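Ubiquitin-conjugating enzyme E2, putative (Plasmodium falciparum, PDB 2Q0V) probably takes part in ubiquitin conjugation, as a member of the ubiquitin-conjugating enzyme E2 family with similarity to the E2 variants. Local coordinates at residues A[112-115]-A[116-120]; A[125-128]-A[129-133]; A[136-139]-A[140-143]. One frame throughout, in Å; residues are numbered along the deposited sequence.

Interaction 1: residues A[112-115]-A[116-120]. With PO4 (phosphate ion), chain B.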
ATOM      1  N   ASN A 112      -9.248  -1.437  10.993  1.00 36.19           N
ATOM      2  CA  ASN A 112      -8.339  -2.468  11.489  1.00 36.07           C
ATOM      3  C   ASN A 112      -6.844  -2.247  11.196  1.00 35.75           C
ATOM      4  O   ASN A 112      -6.039  -3.137  11.418  1.00 35.86           O
ATOM      5  CB  ASN A 112      -8.767  -3.830  10.949  1.00 36.16           C
ATOM      6  CG  ASN A 112     -10.133  -4.223  11.396  1.00 35.68           C
ATOM      7  OD1 ASN A 112     -10.887  -3.409  11.934  1.00 37.29           O
ATOM      8  ND2 ASN A 112     -10.472  -5.471  11.185  1.00 33.36           N
ATOM      9  N   LEU A 113      -6.489  -1.078  10.678  1.00 35.81           N
ATOM     10  CA  LEU A 113      -5.104  -0.720  10.399  1.00 36.00           C
ATOM     11  C   LEU A 113      -4.920   0.721  10.917  1.00 36.80           C
ATOM     12  O   LEU A 113      -5.640   1.631  10.470  1.00 37.41           O
ATOM     13  CB  LEU A 113      -4.804  -0.849   8.892  1.00 35.28           C
ATOM     14  CG  LEU A 113      -3.338  -0.914   8.426  1.00 35.85           C
ATOM     15  CD1 LEU A 113      -2.645  -2.216   8.866  1.00 34.27           C
ATOM     16  CD2 LEU A 113      -3.162  -0.707   6.928  1.00 33.78           C
ATOM     17  N   HIS A 114      -3.994   0.914  11.865  1.00 37.38           N
ATOM     18  CA  HIS A 114      -3.771   2.217  12.516  1.00 37.80           C
ATOM     19  C   HIS A 114      -3.608   3.339  11.536  1.00 37.25           C
ATOM     20  O   HIS A 114      -4.325   4.315  11.611  1.00 37.71           O
ATOM     21  CB  HIS A 114      -2.554   2.239  13.470  1.00 39.09           C
ATOM     22  CG  HIS A 114      -2.189   3.636  13.940  1.00 42.95           C
ATOM     23  ND1 HIS A 114      -2.693   4.195  15.101  1.00 45.07           N
ATOM     24  CD2 HIS A 114      -1.424   4.602  13.365  1.00 43.76           C
ATOM     25  CE1 HIS A 114      -2.231   5.428  15.232  1.00 46.63           C
ATOM     26  NE2 HIS A 114      -1.462   5.702  14.192  1.00 45.32           N
ATOM     27  N   ILE A 115      -2.664   3.220  10.609  1.00 37.27           N
ATOM     28  CA  ILE A 115      -2.352   4.358   9.758  1.00 36.77           C
ATOM     29  C   ILE A 115      -3.511   4.780   8.870  1.00 36.84           C
ATOM     30  O   ILE A 115      -3.534   5.920   8.434  1.00 36.73           O
ATOM     31  CB  ILE A 115      -1.027   4.204   8.931  1.00 37.06           C
ATOM     32  CG1 ILE A 115      -1.063   2.968   8.042  1.00 36.59           C
ATOM     33  CG2 ILE A 115       0.226   4.226   9.822  1.00 36.86           C
ATOM     34  CD1 ILE A 115      -1.236   3.359   6.625  1.00 36.42           C
ATOM     35  N   LEU A 116      -4.454   3.879   8.581  1.00 37.22           N
ATOM     36  CA  LEU A 116      -5.624   4.247   7.753  1.00 37.00           C
ATOM     37  C   LEU A 116      -6.720   4.812   8.616  1.00 37.53           C
ATOM     38  O   LEU A 116      -7.316   5.823   8.262  1.00 37.75           O
ATOM     39  CB  LEU A 116      -6.160   3.077   6.922  1.00 36.17           C
ATOM     40  CG  LEU A 116      -5.273   2.564   5.773  1.00 36.03           C
ATOM     41  CD1 LEU A 116      -5.902   1.319   5.183  1.00 32.04           C
ATOM     42  CD2 LEU A 116      -5.012   3.622   4.686  1.00 32.75           C
ATOM     43  N   LYS A 117      -6.978   4.139   9.738  1.00 38.37           N
ATOM     44  CA  LYS A 117      -7.936   4.568  10.748  1.00 39.83           C
ATOM     45  C   LYS A 117      -7.630   5.983  11.227  1.00 41.09           C
ATOM     46  O   LYS A 117      -8.474   6.887  11.141  1.00 41.38           O
ATOM     47  CB  LYS A 117      -7.852   3.632  11.945  1.00 40.01           C
ATOM     48  CG  LYS A 117      -9.002   3.768  12.892  1.00 40.36           C
ATOM     49  CD  LYS A 117      -8.709   3.086  14.192  1.00 41.21           C
ATOM     50  CE  LYS A 117      -9.658   3.677  15.238  1.00 47.51           C
ATOM     51  NZ  LYS A 117      -9.592   3.090  16.628  1.00 49.23           N
ATOM     52  N   ASN A 118      -6.414   6.169  11.729  1.00 41.65           N
ATOM     53  CA  ASN A 118      -5.972   7.466  12.209  1.00 41.97           C
ATOM     54  C   ASN A 118      -5.052   8.059  11.198  1.00 42.13           C
ATOM     55  O   ASN A 118      -3.929   8.390  11.542  1.00 42.72           O
ATOM     56  CB  ASN A 118      -5.214   7.324  13.517  1.00 41.59           C
ATOM     57  CG  ASN A 118      -5.944   6.495  14.507  1.00 42.53           C
ATOM     58  OD1 ASN A 118      -5.481   5.419  14.894  1.00 43.00           O
ATOM     59  ND2 ASN A 118      -7.128   6.965  14.911  1.00 45.29           N
ATOM     60  N   TRP A 119      -5.514   8.179   9.958  1.00 42.00           N
ATOM     61  CA  TRP A 119      -4.666   8.684   8.888  1.00 43.32           C
ATOM     62  C   TRP A 119      -4.150  10.051   9.278  1.00 44.74           C
ATOM     63  O   TRP A 119      -4.770  10.726  10.115  1.00 45.99           O
ATOM     64  CB  TRP A 119      -5.397   8.683   7.533  1.00 41.85           C
ATOM     65  CG  TRP A 119      -4.643   9.234   6.352  1.00 41.27           C
ATOM     66  CD1 TRP A 119      -4.755  10.494   5.828  1.00 42.18           C
ATOM     67  CD2 TRP A 119      -3.693   8.543   5.510  1.00 40.91           C
ATOM     68  NE1 TRP A 119      -3.931  10.636   4.725  1.00 39.96           N
ATOM     69  CE2 TRP A 119      -3.270   9.460   4.513  1.00 39.23           C
ATOM     70  CE3 TRP A 119      -3.152   7.248   5.509  1.00 39.00           C
ATOM     71  CZ2 TRP A 119      -2.328   9.125   3.538  1.00 40.61           C
ATOM     72  CZ3 TRP A 119      -2.232   6.918   4.525  1.00 40.26           C
ATOM     73  CH2 TRP A 119      -1.821   7.852   3.563  1.00 40.27           C
ATOM     74  N   ASN A 120      -3.003  10.421   8.692  1.00 45.47           N
ATOM     75  CA  ASN A 120      -2.289  11.680   8.909  1.00 45.34           C
ATOM     76  C   ASN A 120      -1.730  11.958   7.512  1.00 45.18           C
ATOM     77  O   ASN A 120      -1.322  11.008   6.805  1.00 45.62           O
ATOM     78  CB  ASN A 120      -1.208  11.413   9.975  1.00 46.20           C
ATOM     79  CG  ASN A 120      -0.332  12.624  10.299  1.00 47.45           C
ATOM     80  OD1 ASN A 120       0.405  13.117   9.438  1.00 48.52           O
ATOM     81  ND2 ASN A 120      -0.366  13.071  11.573  1.00 45.08           N
TER
HETATM   82  P   PO4 B 157      -6.762   3.865  18.299  1.00120.84           P
HETATM   83  O1  PO4 B 157      -7.308   2.610  18.944  1.00120.51           O
HETATM   84  O2  PO4 B 157      -5.907   3.485  17.105  1.00120.57           O
HETATM   85  O3  PO4 B 157      -7.891   4.761  17.841  1.00120.56           O
HETATM   86  O4  PO4 B 157      -5.953   4.620  19.324  1.00120.67           O
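Lys-117 N donates to Leu-113 O at 2.9 Å, and Asn-118 N to His-114 O at 2.8 Å. Both bonds are nearly straight, with N-H...O angles of 171° and 163°. The side chain of Lys-117 runs extended to a phosphate ion, and its NZ donates to O3 of that ion at 2.7 Å. The ion probably comes from the crystallisation liquor. The backbone bonds close helix 114-117, a single turn ahead of the longer helix 125-135 of the ubiquitin-conjugating fold. Leu-113 is its N-cap residue. The His-114 ring stands across the Asn-118 side chain at about a right angle. Asn-118 CB lies over one face of that ring, 4.2 Å from the centroid, as a CH-pi contact. Ring and amide planes are 55° apart. At the end of the turn Trp-119 CA makes a CH...O contact of 3.0 Å with Ile-115 O. The same oxygen lies at the indole edge, 3.2 Å from Trp-119 CE3. The indole NE1 is bonded to Pro-85 O. Leu-113 CD2 meets Leu-116 CD1 at 3.8 Å, and Ile-115 CD1 approaches Trp-119 CZ3 at 4.3 Å. Leu-113 and Ile-115 both also touch helix 125-135.

Interaction 2: residues A[125-128]-A[129-133]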
ATOM      1  N   ILE A 125       1.930   6.278   0.411  1.00 31.80           N
ATOM      2  CA  ILE A 125       1.771   4.962  -0.185  1.00 32.08           C
ATOM      3  C   ILE A 125       2.763   3.967   0.453  1.00 32.28           C
ATOM      4  O   ILE A 125       2.368   2.869   0.855  1.00 33.34           O
ATOM      5  CB  ILE A 125       1.917   5.050  -1.726  1.00 32.15           C
ATOM      6  CG1 ILE A 125       0.697   5.789  -2.309  1.00 33.89           C
ATOM      7  CG2 ILE A 125       2.026   3.651  -2.340  1.00 29.90           C
ATOM      8  CD1 ILE A 125       0.991   6.652  -3.485  1.00 34.87           C
ATOM      9  N   GLU A 126       4.023   4.369   0.586  1.00 32.27           N
ATOM     10  CA  GLU A 126       5.036   3.546   1.227  1.00 33.62           C
ATOM     11  C   GLU A 126       4.692   3.159   2.679  1.00 31.77           C
ATOM     12  O   GLU A 126       4.770   1.972   3.027  1.00 31.45           O
ATOM     13  CB  GLU A 126       6.404   4.200   1.100  1.00 33.29           C
ATOM     14  CG  GLU A 126       7.531   3.541   1.864  1.00 36.36           C
ATOM     15  CD  GLU A 126       8.903   4.202   1.591  1.00 38.95           C
ATOM     16  OE1 GLU A 126       8.991   5.118   0.710  1.00 45.17           O
ATOM     17  OE2 GLU A 126       9.897   3.801   2.263  1.00 44.35           O
ATOM     18  N   THR A 127       4.265   4.126   3.492  1.00 30.44           N
ATOM     19  CA  THR A 127       3.787   3.840   4.872  1.00 30.12           C
ATOM     20  C   THR A 127       2.757   2.711   4.932  1.00 29.84           C
ATOM     21  O   THR A 127       2.773   1.888   5.857  1.00 29.95           O
ATOM     22  CB  THR A 127       3.142   5.090   5.562  1.00 29.63           C
ATOM     23  OG1 THR A 127       3.930   6.248   5.291  1.00 28.86           O
ATOM     24  CG2 THR A 127       3.085   4.918   7.051  1.00 28.04           C
ATOM     25  N   ILE A 128       1.843   2.715   3.967  1.00 29.37           N
ATOM     26  CA  ILE A 128       0.781   1.720   3.895  1.00 29.91           C
ATOM     27  C   ILE A 128       1.399   0.349   3.590  1.00 28.72           C
ATOM     28  O   ILE A 128       1.158  -0.610   4.286  1.00 28.77           O
ATOM     29  CB  ILE A 128      -0.257   2.098   2.809  1.00 30.12           C
ATOM     30  CG1 ILE A 128      -0.967   3.429   3.162  1.00 30.55           C
ATOM     31  CG2 ILE A 128      -1.227   0.904   2.550  1.00 29.14           C
ATOM     32  CD1 ILE A 128      -1.795   4.027   1.975  1.00 30.68           C
ATOM     33  N   LEU A 129       2.247   0.302   2.578  1.00 28.71           N
ATOM     34  CA  LEU A 129       2.914  -0.928   2.183  1.00 28.29           C
ATOM     35  C   LEU A 129       3.725  -1.505   3.329  1.00 28.70           C
ATOM     36  O   LEU A 129       3.508  -2.650   3.684  1.00 29.78           O
ATOM     37  CB  LEU A 129       3.713  -0.721   0.890  1.00 27.86           C
ATOM     38  CG  LEU A 129       2.797  -0.314  -0.280  1.00 26.83           C
ATOM     39  CD1 LEU A 129       3.563   0.016  -1.557  1.00 22.64           C
ATOM     40  CD2 LEU A 129       1.602  -1.304  -0.522  1.00 24.41           C
ATOM     41  N   ILE A 130       4.584  -0.689   3.946  1.00 29.36           N
ATOM     42  CA  ILE A 130       5.282  -1.011   5.196  1.00 29.54           C
ATOM     43  C   ILE A 130       4.390  -1.496   6.329  1.00 29.22           C
ATOM     44  O   ILE A 130       4.665  -2.488   6.976  1.00 29.33           O
ATOM     45  CB  ILE A 130       6.084   0.197   5.698  1.00 30.19           C
ATOM     46  CG1 ILE A 130       7.190   0.539   4.710  1.00 28.97           C
ATOM     47  CG2 ILE A 130       6.703  -0.077   7.122  1.00 28.80           C
ATOM     48  CD1 ILE A 130       8.010   1.851   5.150  1.00 31.18           C
ATOM     49  N   SER A 131       3.297  -0.797   6.558  1.00 29.99           N
ATOM     50  CA  SER A 131       2.322  -1.206   7.573  1.00 30.27           C
ATOM     51  C   SER A 131       1.698  -2.551   7.336  1.00 30.07           C
ATOM     52  O   SER A 131       1.440  -3.279   8.290  1.00 30.74           O
ATOM     53  CB  SER A 131       1.230  -0.160   7.705  1.00 29.29           C
ATOM     54  OG  SER A 131       1.760   0.906   8.438  1.00 31.62           O
ATOM     55  N   LEU A 132       1.421  -2.855   6.072  1.00 30.47           N
ATOM     56  CA  LEU A 132       0.864  -4.146   5.688  1.00 30.91           C
ATOM     57  C   LEU A 132       1.871  -5.278   5.863  1.00 31.00           C
ATOM     58  O   LEU A 132       1.523  -6.352   6.354  1.00 30.19           O
ATOM     59  CB  LEU A 132       0.307  -4.090   4.261  1.00 31.29           C
ATOM     60  CG  LEU A 132      -1.006  -3.280   4.109  1.00 31.95           C
ATOM     61  CD1 LEU A 132      -1.355  -3.106   2.601  1.00 33.55           C
ATOM     62  CD2 LEU A 132      -2.140  -3.934   4.865  1.00 28.64           C
ATOM     63  N   ARG A 133       3.133  -5.019   5.535  1.00 31.40           N
ATOM     64  CA  ARG A 133       4.140  -6.022   5.774  1.00 32.71           C
ATOM     65  C   ARG A 133       4.368  -6.275   7.272  1.00 33.35           C
ATOM     66  O   ARG A 133       4.685  -7.383   7.656  1.00 33.42           O
ATOM     67  CB  ARG A 133       5.441  -5.644   5.091  1.00 33.49           C
ATOM     68  CG  ARG A 133       6.053  -6.795   4.418  1.00 35.29           C
ATOM     69  CD  ARG A 133       6.899  -6.389   3.226  1.00 38.24           C
ATOM     70  NE  ARG A 133       8.268  -6.269   3.672  1.00 42.09           N
ATOM     71  CZ  ARG A 133       9.058  -7.276   4.038  1.00 39.13           C
ATOM     72  NH1 ARG A 133      10.274  -6.999   4.455  1.00 41.53           N
ATOM     73  NH2 ARG A 133       8.661  -8.529   3.976  1.00 35.81           N
TER
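Helix 125-135 brings Ile-125 against Leu-129 and Ile-128 against Leu-132, one turn apart. It is an alpha helix. Leu-129 N, Ile-130 N, Ser-131 N and Leu-132 N each donate to the carbonyl four residues back. Ile-130 N to Glu-126 O is 2.8 Å, at an N-H...O angle of 166°. Thr-127 O is gripped twice by Ser-131, by N at 2.8 Å and by OG at 2.9 Å. The two donors come from opposite faces of the carbonyl plane. OG sits beside its own backbone N (chi1 -77°), which turns the hydroxyl back to this oxygen. The apolar pairs lie side by side and point the same way: Ile-125 CG2 is 4.0 Å from Leu-129 CD1, and Ile-128 CG2 is 4.0 Å from Leu-132 CD1. Glu-126 CG touches Ile-130 CD1 at 3.7 Å, while the Glu-126 carboxylate goes on to a salt bridge with Arg-32 of helix 22-34. The buried side chains rest on the antiparallel sheet. Leu-129 meets Val-42, Phe-44, Cys-59 and Ile-78, and Leu-132 meets Ile-61 and Leu-76.

Interaction 3: residues A[136-139]-A[140-143]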
ATOM      1  N   MET A 136       1.785  -8.627   8.971  1.00 34.70           N
ATOM      2  CA  MET A 136       2.018 -10.041   8.714  1.00 35.19           C
ATOM      3  C   MET A 136       2.745 -10.692   9.876  1.00 37.01           C
ATOM      4  O   MET A 136       2.583 -11.887  10.097  1.00 36.97           O
ATOM      5  CB  MET A 136       2.847 -10.237   7.452  1.00 34.31           C
ATOM      6  CG  MET A 136       2.116 -10.012   6.171  1.00 30.60           C
ATOM      7  SD  MET A 136       3.360  -9.898   4.917  1.00 33.68           S
ATOM      8  CE  MET A 136       2.241  -9.918   3.494  1.00 30.32           C
ATOM      9  N   LEU A 137       3.535  -9.890  10.603  1.00 38.68           N
ATOM     10  CA  LEU A 137       4.272 -10.341  11.793  1.00 40.36           C
ATOM     11  C   LEU A 137       3.414 -10.482  13.030  1.00 41.65           C
ATOM     12  O   LEU A 137       3.867 -11.044  14.023  1.00 43.29           O
ATOM     13  CB  LEU A 137       5.442  -9.412  12.128  1.00 39.85           C
ATOM     14  CG  LEU A 137       6.602  -9.366  11.148  1.00 39.79           C
ATOM     15  CD1 LEU A 137       7.581  -8.331  11.611  1.00 40.64           C
ATOM     16  CD2 LEU A 137       7.263 -10.732  10.979  1.00 38.11           C
ATOM     17  N   SER A 138       2.184  -9.995  13.009  1.00 42.87           N
ATOM     18  CA  SER A 138       1.410 -10.023  14.254  1.00 44.08           C
ATOM     19  C   SER A 138       0.891 -11.425  14.514  1.00 45.48           C
ATOM     20  O   SER A 138       0.861 -12.241  13.591  1.00 46.30           O
ATOM     21  CB  SER A 138       0.266  -9.014  14.239  1.00 43.26           C
ATOM     22  OG  SER A 138      -0.796  -9.509  13.470  1.00 43.18           O
ATOM     23  N   SER A 139       0.450 -11.684  15.752  1.00 46.37           N
ATOM     24  CA  SER A 139       0.051 -13.020  16.185  1.00 47.14           C
ATOM     25  C   SER A 139      -1.361 -13.395  15.732  1.00 47.39           C
ATOM     26  O   SER A 139      -1.712 -14.590  15.644  1.00 47.31           O
ATOM     27  CB  SER A 139       0.202 -13.163  17.708  1.00 47.87           C
ATOM     28  OG  SER A 139       1.593 -13.178  18.060  1.00 49.61           O
ATOM     29  N   ALA A 140      -2.173 -12.379  15.444  1.00 46.82           N
ATOM     30  CA  ALA A 140      -3.475 -12.610  14.830  1.00 45.86           C
ATOM     31  C   ALA A 140      -3.359 -13.012  13.339  1.00 45.55           C
ATOM     32  O   ALA A 140      -4.333 -13.507  12.758  1.00 45.90           O
ATOM     33  CB  ALA A 140      -4.346 -11.393  14.990  1.00 45.66           C
ATOM     34  N   ASN A 141      -2.176 -12.818  12.735  1.00 44.94           N
ATOM     35  CA  ASN A 141      -1.984 -13.070  11.291  1.00 44.30           C
ATOM     36  C   ASN A 141      -0.940 -14.123  10.927  1.00 44.52           C
ATOM     37  O   ASN A 141      -1.145 -14.876   9.986  1.00 43.93           O
ATOM     38  CB  ASN A 141      -1.647 -11.780  10.509  1.00 43.31           C
ATOM     39  CG  ASN A 141      -2.738 -10.734  10.552  1.00 42.50           C
ATOM     40  OD1 ASN A 141      -3.929 -11.013  10.440  1.00 43.43           O
ATOM     41  ND2 ASN A 141      -2.321  -9.495  10.665  1.00 42.97           N
ATOM     42  N   LYS A 142       0.189 -14.150  11.633  1.00 45.74           N
ATOM     43  CA  LYS A 142       1.367 -14.924  11.188  1.00 47.34           C
ATOM     44  C   LYS A 142       1.236 -16.457  11.116  1.00 48.37           C
ATOM     45  O   LYS A 142       2.071 -17.106  10.489  1.00 48.49           O
ATOM     46  CB  LYS A 142       2.581 -14.583  12.037  1.00 47.75           C
ATOM     47  CG  LYS A 142       2.575 -15.239  13.406  1.00 48.71           C
ATOM     48  CD  LYS A 142       3.460 -14.449  14.292  1.00 51.16           C
ATOM     49  CE  LYS A 142       4.215 -15.308  15.223  1.00 54.04           C
ATOM     50  NZ  LYS A 142       4.745 -14.390  16.267  1.00 58.25           N
ATOM     51  N   ARG A 143       0.214 -17.011  11.771  1.00 49.69           N
ATOM     52  CA  ARG A 143      -0.079 -18.442  11.752  1.00 51.59           C
ATOM     53  C   ARG A 143      -1.414 -18.711  11.079  1.00 51.46           C
ATOM     54  O   ARG A 143      -1.920 -19.825  11.133  1.00 52.22           O
ATOM     55  CB  ARG A 143      -0.110 -19.015  13.179  1.00 51.35           C
ATOM     56  CG  ARG A 143       1.274 -19.271  13.775  1.00 53.47           C
ATOM     57  CD  ARG A 143       1.191 -19.770  15.226  1.00 54.63           C
ATOM     58  NE  ARG A 143       0.557 -18.776  16.103  1.00 62.04           N
ATOM     59  CZ  ARG A 143       1.215 -17.928  16.900  1.00 63.80           C
ATOM     60  NH1 ARG A 143       0.522 -17.062  17.640  1.00 65.09           N
ATOM     61  NH2 ARG A 143       2.554 -17.940  16.966  1.00 62.00           N
TER
HETATM   62  O   HOH W   1       1.663 -15.460  19.574  1.00 56.83           O
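Ser-138 and Asn-141 turn their side chains to the same place, the carbonyl oxygen of Glu-135. Ser-138 OG and Asn-141 ND2 each hydrogen-bond to that oxygen, and the two atoms lie 3.2 Å apart. Ser-138 OG reaches it from between its own backbone N and carbonyl carbon (chi1 78°). Asn-141 OD1 turns to another partner, Ser-100 N, so both ends of the amide are held and its rotation is fixed. The backbone between them folds as a tight turn. Ser-138 O accepts from Lys-142 N at 2.8 Å, nearly along the axis of its C=O bond. It also accepts from Asn-141 N at 3.2 Å, with this donor above the carbonyl plane. Lys-142 lays its carbon chain against the carbonyl oxygens of Met-136 and Leu-137: CB is 3.3 Å from Met-136 O, and CD is 3.4 Å from Leu-137 O. Its NZ ends 3.8 Å from Ser-139 OG. Arg-143 bends at chi3, which carries its guanidinium back toward Ser-139. One water joins the two: it lies in the guanidinium plane, accepts from Arg-143 NH1 at 2.8 Å, and bonds Ser-139 OG at 2.7 Å. The turn after helix 125-135 is thus held mainly by hydrogen bonds to carbonyl oxygens. Two cationic ends come near Ser-139, and their mutual repulsion is probably eased by the water and by solvent.

In the fold
From the N terminus the three contacts come in series, and none nests within or crosses another. Interaction 1 closes the short helical turn of 114-117. Interaction 2 lies in helix 125-135, the next helix. Interaction 3 closes a turn in the loop just after it. Interactions 1 and 2 touch: Ile-115 CD1 meets Ile-128 CG1 at 3.5 Å, and Trp-119 CZ3 meets Ile-128 CD1 at 3.9 Å. This seats the short helix on the long one. The long helix also packs on the antiparallel sheet, with Ile-128 touching both. Interaction 3 adjoins interaction 2 in sequence but makes no other touch with it. Its centre is about 18 Å from that of interaction 1.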